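Local atomic coordinates of endoglucanase, family GH5 (Zobellia galactanivorans, PDB entry 6GL0), a protein that probably hydrolyses beta-linked glucans as a family GH5 glycoside hydrolase, acting on hemicelluloses such as mixed-linked glucan. Residues W19-A24 / F313-L318; V218-Y223 / R263-G268; W270-S275 / P299-N304. The protein carries 1 engineered substitution. All coordinates share one frame; numbering follows the deposited sequence.

Contact 1: W19-A24 / F313-L318; sequences WNLGNA and FNRNTL. With BGC (beta-D-glucopyranose), chain D.
Arg315 reaches from the loop that follows strand 298-301 to Gly22, just beyond strand 18-20, the first strand of the (beta/alpha)8 or TIM barrel. Its polar grip is on one backbone oxygen. Arg315 NH2 donates to a lone pair of Gly22 O in the carbonyl plane at 2.8 Å, and Arg315 NH1 adds a weak bond to the same atom. An arginine suits the place because the backbones stay far apart, the nearest pair, Leu21 CA and Arg315 CA, being 9.9 Å apart; its long chain, extended from CG to NE, reaches Gly22 O.

Apolar groups cover one face of the guanidinium: Leu21 CD1 lies 3.6 Å from Arg315 NH1, and Trp19 CH2 comes over the same face. Seen from the indole, Arg315 NE sits at the ring edge, the two planes being 64° apart. The indole also packs Trp19 CZ2 against Phe313 CB at 4.1 Å, while its NE1 bonds to Asp303. Within the loop, Asn314 OD1 accepts from Thr317 N in an Asx motif.

Asn23 CG, anti to the carbonyl carbon (chi1 -77°), carries the side-chain amide away from Arg315 to the sugar, where Asn23 ND2 donates to O3 of the beta-glucose BGC at 3.0 Å.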
# COMPACT_ATOMS: atom_id res chain seq x y z
N TRP A 19 -11.88 8.77 -23.24
CA TRP A 19 -13.24 8.65 -23.69
C TRP A 19 -13.35 7.53 -24.72
O TRP A 19 -12.50 7.42 -25.59
CB TRP A 19 -13.67 9.97 -24.29
CG TRP A 19 -15.07 10.08 -24.79
CD1 TRP A 19 -16.16 10.48 -24.08
CD2 TRP A 19 -15.51 9.89 -26.13
NE1 TRP A 19 -17.27 10.54 -24.88
CE2 TRP A 19 -16.90 10.18 -26.15
CE3 TRP A 19 -14.88 9.50 -27.31
CZ2 TRP A 19 -17.66 10.08 -27.30
CZ3 TRP A 19 -15.63 9.39 -28.47
CH2 TRP A 19 -17.01 9.69 -28.45
N ASN A 20 -14.40 6.72 -24.58
CA ASN A 20 -14.70 5.59 -25.49
C ASN A 20 -15.60 6.02 -26.62
O ASN A 20 -16.65 6.63 -26.40
CB ASN A 20 -15.43 4.45 -24.79
CG ASN A 20 -14.49 3.47 -24.08
OD1 ASN A 20 -13.92 2.60 -24.69
ND2 ASN A 20 -14.34 3.63 -22.77
N LEU A 21 -15.18 5.67 -27.83
CA LEU A 21 -16.02 5.78 -29.05
C LEU A 21 -16.86 4.51 -29.12
O LEU A 21 -16.63 3.62 -29.94
CB LEU A 21 -15.12 5.96 -30.29
CG LEU A 21 -15.84 6.17 -31.62
CD1 LEU A 21 -16.45 7.55 -31.70
CD2 LEU A 21 -14.87 5.91 -32.73
N GLY A 22 -17.82 4.41 -28.21
CA GLY A 22 -18.60 3.18 -28.07
C GLY A 22 -19.72 3.11 -29.06
O GLY A 22 -20.18 4.14 -29.58
N ASN A 23 -20.18 1.88 -29.31
CA ASN A 23 -21.21 1.58 -30.30
C ASN A 23 -20.89 2.16 -31.68
O ASN A 23 -21.74 2.73 -32.31
CB ASN A 23 -22.59 2.00 -29.78
CG ASN A 23 -23.16 1.04 -28.77
OD1 ASN A 23 -22.47 0.14 -28.27
ND2 ASN A 23 -24.43 1.25 -28.43
N ALA A 24 -19.63 2.01 -32.11
CA ALA A 24 -19.21 2.47 -33.43
C ALA A 24 -18.58 1.28 -34.11
O ALA A 24 -19.32 0.39 -34.53
CB ALA A 24 -18.28 3.66 -33.33
N PHE A 313 -21.65 13.08 -25.37
CA PHE A 313 -21.28 13.88 -26.55
C PHE A 313 -22.25 13.56 -27.68
O PHE A 313 -22.55 12.37 -27.90
CB PHE A 313 -19.89 13.49 -26.99
CG PHE A 313 -19.39 14.24 -28.19
CD1 PHE A 313 -19.16 15.61 -28.12
CD2 PHE A 313 -19.13 13.58 -29.38
CE1 PHE A 313 -18.67 16.30 -29.22
CE2 PHE A 313 -18.66 14.28 -30.49
CZ PHE A 313 -18.43 15.64 -30.40
N ASN A 314 -22.74 14.59 -28.37
CA ASN A 314 -23.61 14.45 -29.54
C ASN A 314 -22.76 14.39 -30.79
O ASN A 314 -22.10 15.36 -31.18
CB ASN A 314 -24.63 15.60 -29.64
CG ASN A 314 -25.68 15.38 -30.74
OD1 ASN A 314 -25.34 14.95 -31.84
ND2 ASN A 314 -26.93 15.70 -30.45
N ARG A 315 -22.75 13.22 -31.41
CA ARG A 315 -21.83 12.99 -32.51
C ARG A 315 -22.35 13.64 -33.79
O ARG A 315 -21.55 14.00 -34.64
CB ARG A 315 -21.60 11.49 -32.70
CG ARG A 315 -20.93 10.84 -31.51
CD ARG A 315 -20.66 9.37 -31.70
NE ARG A 315 -20.42 8.70 -30.43
CZ ARG A 315 -20.09 7.41 -30.28
NH1 ARG A 315 -19.88 6.62 -31.32
NH2 ARG A 315 -19.97 6.89 -29.06
N ASN A 316 -23.66 13.84 -33.88
CA ASN A 316 -24.29 14.47 -35.05
C ASN A 316 -24.05 15.99 -35.13
O ASN A 316 -23.68 16.49 -36.18
CB ASN A 316 -25.79 14.17 -35.08
CG ASN A 316 -26.08 12.68 -35.13
OD1 ASN A 316 -26.75 12.14 -34.23
ND2 ASN A 316 -25.55 11.98 -36.16
N THR A 317 -24.28 16.68 -34.02
CA THR A 317 -24.10 18.14 -33.92
C THR A 317 -22.70 18.56 -33.45
O THR A 317 -22.34 19.73 -33.57
CB THR A 317 -25.10 18.75 -32.92
OG1 THR A 317 -24.76 18.39 -31.57
CG2 THR A 317 -26.54 18.29 -33.22
N LEU A 318 -21.93 17.65 -32.89
CA LEU A 318 -20.64 17.98 -32.23
C LEU A 318 -20.73 18.92 -30.98
O LEU A 318 -19.78 19.58 -30.64
CB LEU A 318 -19.65 18.53 -33.24
CG LEU A 318 -19.65 17.90 -34.62
CD1 LEU A 318 -18.81 18.75 -35.57
CD2 LEU A 318 -19.13 16.48 -34.52
C2 BGC D . -23.59 -0.46 -24.81
C3 BGC D . -24.98 -0.90 -25.23
C4 BGC D . -24.95 -2.13 -26.12
C5 BGC D . -24.11 -3.18 -25.43
C6 BGC D . -23.88 -4.38 -26.31
C1 BGC D . -22.91 -1.63 -24.12
O2 BGC D . -23.68 0.63 -23.93
O3 BGC D . -25.62 0.20 -25.85
O4 BGC D . -26.28 -2.64 -26.26
O5 BGC D . -22.86 -2.71 -25.00
O6 BGC D . -23.53 -5.51 -25.51

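Contact 2: V218-Y223 / R263-G268; sequences VSVHSY and RAVVMG. With GLC (alpha-D-glucopyranose), chain B.
Val220 CG2 touches both Val265 CG1, 3.9 Å away, and Met267 SD, 4.0 Å away, in an apolar patch that Val218 extends by setting its CB against Val265 CG2. The methionine suits this spot because its flexible chain can curl: bends at chi2 (75°) and chi3 (78°) bring the sulfur back over Val220 and to 3.8 Å between Met267 SD and Ser222 CB. Helix 240-260 covers this side of the sheet, where the branched Val218 and Val265 both meet Phe257 and Met267 meets Leu250. Val266 points to the other face, where Val12 of helix 8-14 meets it.

The backbones beneath are parallel neighbours, strands 216-221 and 265-270, and with helix 240-260 between them in the chain they form a beta-alpha-beta crossover of the TIM barrel. The axes of segments 218-221 and 265-268 approach to 4.9 Å, 33° apart. Val218 N donates to Ala264 O at 2.8 Å, and Val266 N returns a nearly straight bond to Val218 O at 2.9 Å. Further along, toward the C-terminal end of strand 216-221, the bonds of Val220 N to Val266 O and of Gly268 N to Val220 O are weak.

There the polar edge begins. His221 lays CD2 close to Gly268 C, 3.8 Å away, and turns ND1 to Glu146, a residue of the glycan pocket. Beyond it Tyr223 brings its hydroxyl to the sugar: Tyr223 OH and O1 of the glucose GLC share a short hydrogen bond of 2.5 Å, with O1 in the plane of the ring at its edge. A phenylalanine here would keep the ring but is likely to leave GLC O1 without this hydroxyl mate. Asn145 and His101 bind the same sugar.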
# COMPACT_ATOMS: atom_id res chain seq x y z
N VAL A 218 -2.33 -3.36 -16.94
CA VAL A 218 -3.55 -4.07 -16.49
C VAL A 218 -4.81 -3.33 -16.98
O VAL A 218 -4.88 -2.10 -16.89
CB VAL A 218 -3.59 -4.22 -14.96
CG1 VAL A 218 -4.89 -4.83 -14.50
CG2 VAL A 218 -2.45 -5.11 -14.52
N SER A 219 -5.78 -4.09 -17.51
CA SER A 219 -7.07 -3.57 -17.91
C SER A 219 -8.16 -4.19 -17.06
O SER A 219 -8.32 -5.38 -17.06
CB SER A 219 -7.35 -3.91 -19.38
OG SER A 219 -8.66 -3.49 -19.75
N VAL A 220 -8.91 -3.33 -16.37
CA VAL A 220 -10.12 -3.70 -15.70
C VAL A 220 -11.18 -2.67 -15.99
O VAL A 220 -10.86 -1.51 -16.29
CB VAL A 220 -9.94 -3.85 -14.15
CG1 VAL A 220 -9.07 -5.09 -13.81
CG2 VAL A 220 -9.39 -2.59 -13.51
N HIS A 221 -12.43 -3.10 -15.91
CA HIS A 221 -13.61 -2.24 -16.06
C HIS A 221 -14.42 -2.37 -14.78
O HIS A 221 -14.58 -3.45 -14.24
CB HIS A 221 -14.48 -2.70 -17.24
CG HIS A 221 -13.78 -2.72 -18.56
ND1 HIS A 221 -14.28 -3.39 -19.64
CD2 HIS A 221 -12.60 -2.18 -18.96
CE1 HIS A 221 -13.45 -3.26 -20.67
NE2 HIS A 221 -12.41 -2.55 -20.28
N SER A 222 -14.83 -1.27 -14.19
CA SER A 222 -15.59 -1.34 -12.96
C SER A 222 -16.65 -0.27 -12.98
O SER A 222 -16.39 0.90 -12.67
CB SER A 222 -14.68 -1.19 -11.74
OG SER A 222 -15.42 -1.32 -10.53
N TYR A 223 -17.86 -0.67 -13.34
CA TYR A 223 -19.01 0.24 -13.36
C TYR A 223 -19.60 0.33 -11.93
O TYR A 223 -20.73 -0.12 -11.67
CB TYR A 223 -20.05 -0.28 -14.38
CG TYR A 223 -19.62 -0.17 -15.82
CD1 TYR A 223 -18.88 -1.15 -16.42
CD2 TYR A 223 -19.96 0.96 -16.59
CE1 TYR A 223 -18.55 -1.06 -17.75
CE2 TYR A 223 -19.61 1.09 -17.91
CZ TYR A 223 -18.91 0.08 -18.50
OH TYR A 223 -18.56 0.19 -19.82
N ARG A 263 2.31 -3.00 -11.12
CA ARG A 263 1.73 -2.80 -12.44
C ARG A 263 0.98 -1.47 -12.53
O ARG A 263 0.55 -0.92 -11.51
CB ARG A 263 0.80 -3.97 -12.75
CG ARG A 263 1.50 -5.28 -13.01
CD ARG A 263 2.13 -5.26 -14.37
NE ARG A 263 3.03 -6.39 -14.54
CZ ARG A 263 3.77 -6.61 -15.63
NH1 ARG A 263 3.68 -5.81 -16.69
NH2 ARG A 263 4.58 -7.65 -15.66
N ALA A 264 0.87 -0.93 -13.74
CA ALA A 264 -0.03 0.18 -14.04
C ALA A 264 -1.43 -0.34 -14.47
O ALA A 264 -1.55 -1.45 -14.99
CB ALA A 264 0.54 1.06 -15.11
N VAL A 265 -2.45 0.48 -14.24
CA VAL A 265 -3.86 0.10 -14.44
C VAL A 265 -4.61 1.17 -15.22
O VAL A 265 -4.58 2.36 -14.86
CB VAL A 265 -4.58 -0.12 -13.10
CG1 VAL A 265 -6.07 -0.52 -13.32
CG2 VAL A 265 -3.87 -1.18 -12.29
N VAL A 266 -5.23 0.73 -16.32
CA VAL A 266 -6.14 1.57 -17.07
C VAL A 266 -7.54 1.06 -16.83
O VAL A 266 -7.84 -0.11 -17.11
CB VAL A 266 -5.82 1.54 -18.58
CG1 VAL A 266 -6.89 2.22 -19.39
CG2 VAL A 266 -4.51 2.26 -18.83
N MET A 267 -8.40 1.91 -16.28
CA MET A 267 -9.82 1.59 -16.12
C MET A 267 -10.50 1.91 -17.44
O MET A 267 -10.99 3.02 -17.67
CB MET A 267 -10.40 2.42 -14.98
CG MET A 267 -11.83 2.03 -14.60
SD MET A 267 -11.86 0.51 -13.69
CE MET A 267 -11.34 1.17 -12.10
N GLY A 268 -10.44 0.95 -18.36
CA GLY A 268 -10.75 1.24 -19.76
C GLY A 268 -12.24 1.43 -20.04
O GLY A 268 -12.61 1.81 -21.16
C1 GLC B . -18.73 -2.94 -21.28
C2 GLC B . -18.78 -3.39 -22.75
C3 GLC B . -19.53 -2.41 -23.64
C4 GLC B . -20.88 -2.13 -23.02
C5 GLC B . -20.65 -1.55 -21.64
C6 GLC B . -21.92 -1.18 -20.89
O1 GLC B . -17.80 -1.88 -21.03
O2 GLC B . -17.42 -3.52 -23.18
O3 GLC B . -19.66 -2.96 -24.93
O4 GLC B . -21.60 -1.20 -23.81
O5 GLC B . -20.01 -2.55 -20.89
O6 GLC B . -22.72 -2.34 -20.74

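Contact 3: W270-S275 / P299-N304; sequences WGSTFS and PIWWDN. With GLC (alpha-D-glucopyranose), chain B; BGC (beta-D-glucopyranose), chain D.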
# COMPACT_ATOMS: atom_id res chain seq x y z
N TRP A 270 -15.93 2.57 -17.60
CA TRP A 270 -16.70 2.85 -16.40
C TRP A 270 -17.68 3.93 -16.86
O TRP A 270 -17.52 4.50 -17.95
CB TRP A 270 -15.79 3.36 -15.23
CG TRP A 270 -15.20 4.65 -15.49
CD1 TRP A 270 -14.13 4.91 -16.32
CD2 TRP A 270 -15.64 5.92 -15.02
NE1 TRP A 270 -13.90 6.25 -16.37
CE2 TRP A 270 -14.81 6.89 -15.58
CE3 TRP A 270 -16.67 6.32 -14.15
CZ2 TRP A 270 -14.96 8.25 -15.30
CZ3 TRP A 270 -16.83 7.65 -13.89
CH2 TRP A 270 -15.96 8.62 -14.45
N GLY A 271 -18.63 4.24 -16.00
CA GLY A 271 -19.55 5.35 -16.18
C GLY A 271 -20.89 4.97 -15.61
O GLY A 271 -21.00 3.93 -14.99
N SER A 272 -21.90 5.80 -15.83
CA SER A 272 -23.25 5.55 -15.39
C SER A 272 -24.25 5.86 -16.49
O SER A 272 -24.11 6.84 -17.19
CB SER A 272 -23.61 6.39 -14.15
OG SER A 272 -23.47 7.79 -14.41
N THR A 273 -25.25 5.00 -16.61
CA THR A 273 -26.37 5.17 -17.52
C THR A 273 -27.27 6.27 -16.96
O THR A 273 -27.32 6.48 -15.76
CB THR A 273 -27.08 3.83 -17.74
OG1 THR A 273 -27.78 3.84 -18.96
CG2 THR A 273 -28.01 3.45 -16.60
N PHE A 274 -27.94 6.98 -17.84
CA PHE A 274 -28.84 8.05 -17.43
C PHE A 274 -30.13 7.52 -16.79
O PHE A 274 -30.81 6.72 -17.39
CB PHE A 274 -29.21 8.90 -18.63
CG PHE A 274 -30.07 10.08 -18.28
CD1 PHE A 274 -29.52 11.16 -17.59
CD2 PHE A 274 -31.43 10.09 -18.59
CE1 PHE A 274 -30.30 12.25 -17.24
CE2 PHE A 274 -32.21 11.18 -18.25
CZ PHE A 274 -31.64 12.27 -17.57
N SER A 275 -30.45 7.98 -15.59
CA SER A 275 -31.67 7.54 -14.91
C SER A 275 -32.45 8.71 -14.33
O SER A 275 -32.88 8.65 -13.21
CB SER A 275 -31.33 6.52 -13.83
OG SER A 275 -30.77 5.36 -14.38
N PRO A 299 -8.70 6.81 -16.02
CA PRO A 299 -10.13 6.51 -16.19
C PRO A 299 -10.63 6.81 -17.59
O PRO A 299 -10.43 7.92 -18.06
CB PRO A 299 -10.78 7.48 -15.23
CG PRO A 299 -9.88 8.69 -15.26
CD PRO A 299 -8.49 8.21 -15.61
N ILE A 300 -11.31 5.84 -18.24
CA ILE A 300 -11.85 6.04 -19.62
C ILE A 300 -13.38 5.84 -19.63
O ILE A 300 -13.86 4.72 -19.49
CB ILE A 300 -11.19 5.10 -20.64
CG1 ILE A 300 -9.67 5.14 -20.52
CG2 ILE A 300 -11.58 5.49 -22.04
CD1 ILE A 300 -8.94 4.31 -21.54
N TRP A 301 -14.12 6.95 -19.75
CA TRP A 301 -15.59 6.98 -19.72
C TRP A 301 -16.18 6.18 -20.91
O TRP A 301 -15.68 6.29 -22.04
CB TRP A 301 -16.11 8.40 -19.74
CG TRP A 301 -17.65 8.56 -19.80
CD1 TRP A 301 -18.42 8.56 -20.93
CD2 TRP A 301 -18.56 8.68 -18.70
NE1 TRP A 301 -19.75 8.67 -20.60
CE2 TRP A 301 -19.86 8.75 -19.24
CE3 TRP A 301 -18.41 8.71 -17.30
CZ2 TRP A 301 -21.00 8.89 -18.44
CZ3 TRP A 301 -19.54 8.86 -16.51
CH2 TRP A 301 -20.82 8.94 -17.07
N TRP A 302 -17.18 5.33 -20.64
CA TRP A 302 -17.88 4.59 -21.67
C TRP A 302 -19.00 5.47 -22.22
O TRP A 302 -19.88 5.92 -21.47
CB TRP A 302 -18.49 3.30 -21.11
CG TRP A 302 -19.28 2.58 -22.16
CD1 TRP A 302 -20.62 2.48 -22.24
CD2 TRP A 302 -18.75 1.95 -23.31
NE1 TRP A 302 -20.96 1.82 -23.39
CE2 TRP A 302 -19.83 1.48 -24.06
CE3 TRP A 302 -17.47 1.78 -23.80
CZ2 TRP A 302 -19.66 0.79 -25.26
CZ3 TRP A 302 -17.30 1.13 -25.01
CH2 TRP A 302 -18.38 0.63 -25.72
N ASP A 303 -18.92 5.75 -23.53
CA ASP A 303 -19.90 6.58 -24.23
C ASP A 303 -20.44 5.77 -25.40
O ASP A 303 -19.69 5.41 -26.34
CB ASP A 303 -19.23 7.86 -24.68
CG ASP A 303 -20.20 8.87 -25.27
OD1 ASP A 303 -21.02 8.49 -26.15
OD2 ASP A 303 -20.13 10.08 -24.89
N ASN A 304 -21.73 5.48 -25.38
CA ASN A 304 -22.32 4.68 -26.47
C ASN A 304 -23.07 5.51 -27.48
O ASN A 304 -23.78 4.99 -28.33
CB ASN A 304 -23.17 3.53 -25.92
CG ASN A 304 -24.48 3.99 -25.30
OD1 ASN A 304 -24.70 5.22 -25.01
ND2 ASN A 304 -25.41 3.03 -25.15
C1 GLC B . -18.73 -2.94 -21.28
C2 GLC B . -18.78 -3.39 -22.75
C3 GLC B . -19.53 -2.41 -23.64
C4 GLC B . -20.88 -2.13 -23.02
C5 GLC B . -20.65 -1.55 -21.64
C6 GLC B . -21.92 -1.18 -20.89
O1 GLC B . -17.80 -1.88 -21.03
O2 GLC B . -17.42 -3.52 -23.18
O3 GLC B . -19.66 -2.96 -24.93
O4 GLC B . -21.60 -1.20 -23.81
O5 GLC B . -20.01 -2.55 -20.89
O6 GLC B . -22.72 -2.34 -20.74
C2 BGC D . -23.59 -0.46 -24.81
C3 BGC D . -24.98 -0.90 -25.23
C4 BGC D . -24.95 -2.13 -26.12
C5 BGC D . -24.11 -3.18 -25.43
C6 BGC D . -23.88 -4.38 -26.31
C1 BGC D . -22.91 -1.63 -24.12
O2 BGC D . -23.68 0.63 -23.93
O3 BGC D . -25.62 0.20 -25.85
O4 BGC D . -26.28 -2.64 -26.26
O5 BGC D . -22.86 -2.71 -25.00
O6 BGC D . -23.53 -5.51 -25.51
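This is a buried aromatic contact at the C-terminal ends of strands 265-270 and 298-301, the seventh and eighth strands of the TIM barrel, where the loops carry the glycan pocket. At its heart Trp270 and Trp301 form a T-shaped pair: the edge of Trp301 faces the six-membered ring of Trp270, with the planes at 86° and Trp270 CH2 3.8 Å from Trp301 CE3. Trp270 holds CG between its backbone N and carbonyl carbon (chi1 66°), which swings the indole back over strand 298-301, where Trp270 NE1 lies 3.5 Å from Pro299 CB. Trp301 in turn offers a face to Gly271 CA, a CH-pi contact of 3.9 Å from that atom to the centroid of the Trp301 six-membered ring. Glycine suits the place: its backbone angles (phi 146°) would bring a CB against Trp270 O, and the Trp301 ring lies close by. Ile329 of helix 323-330 touches both indoles.

A backbone bond from Trp302 N to Trp270 O, 2.8 Å long, ties the loop to the strand end, consistent with its setting Trp302 toward the sugars. GLC lies over one face of Trp302, its C3 offset toward the rim, while at the ring edge Trp302 NE1 donates to O2 of the beta-glucose BGC at 3.0 Å. Asn304 ND2, which also bonds to Glu309, donates to BGC O3 at 2.9 Å and more weakly to BGC O2.

In the fold
All three contacts reach the same closed eight-stranded sheet. Contact 1 involves strand 18-20, contact 2 strands 216-221 and 265-270, and contact 3 strand 298-301, which lies between 265-270 and 18-20 and so closes the barrel. Along the chain, contact 2 is complete before contact 3 opens, and contact 1 joins parts of the chain that enclose both. The centres of contacts 1 and 3 lie about 12 Å apart. Contact 2 is centred about 14 Å from contact 3 and about 22 Å from contact 1. Asn20 reaches the backbone of both Gly268 and Trp301. Contacts 1 and 3 share BGC, and contacts 2 and 3 share GLC, so the loops beyond the strand ends line one glycan-binding cleft.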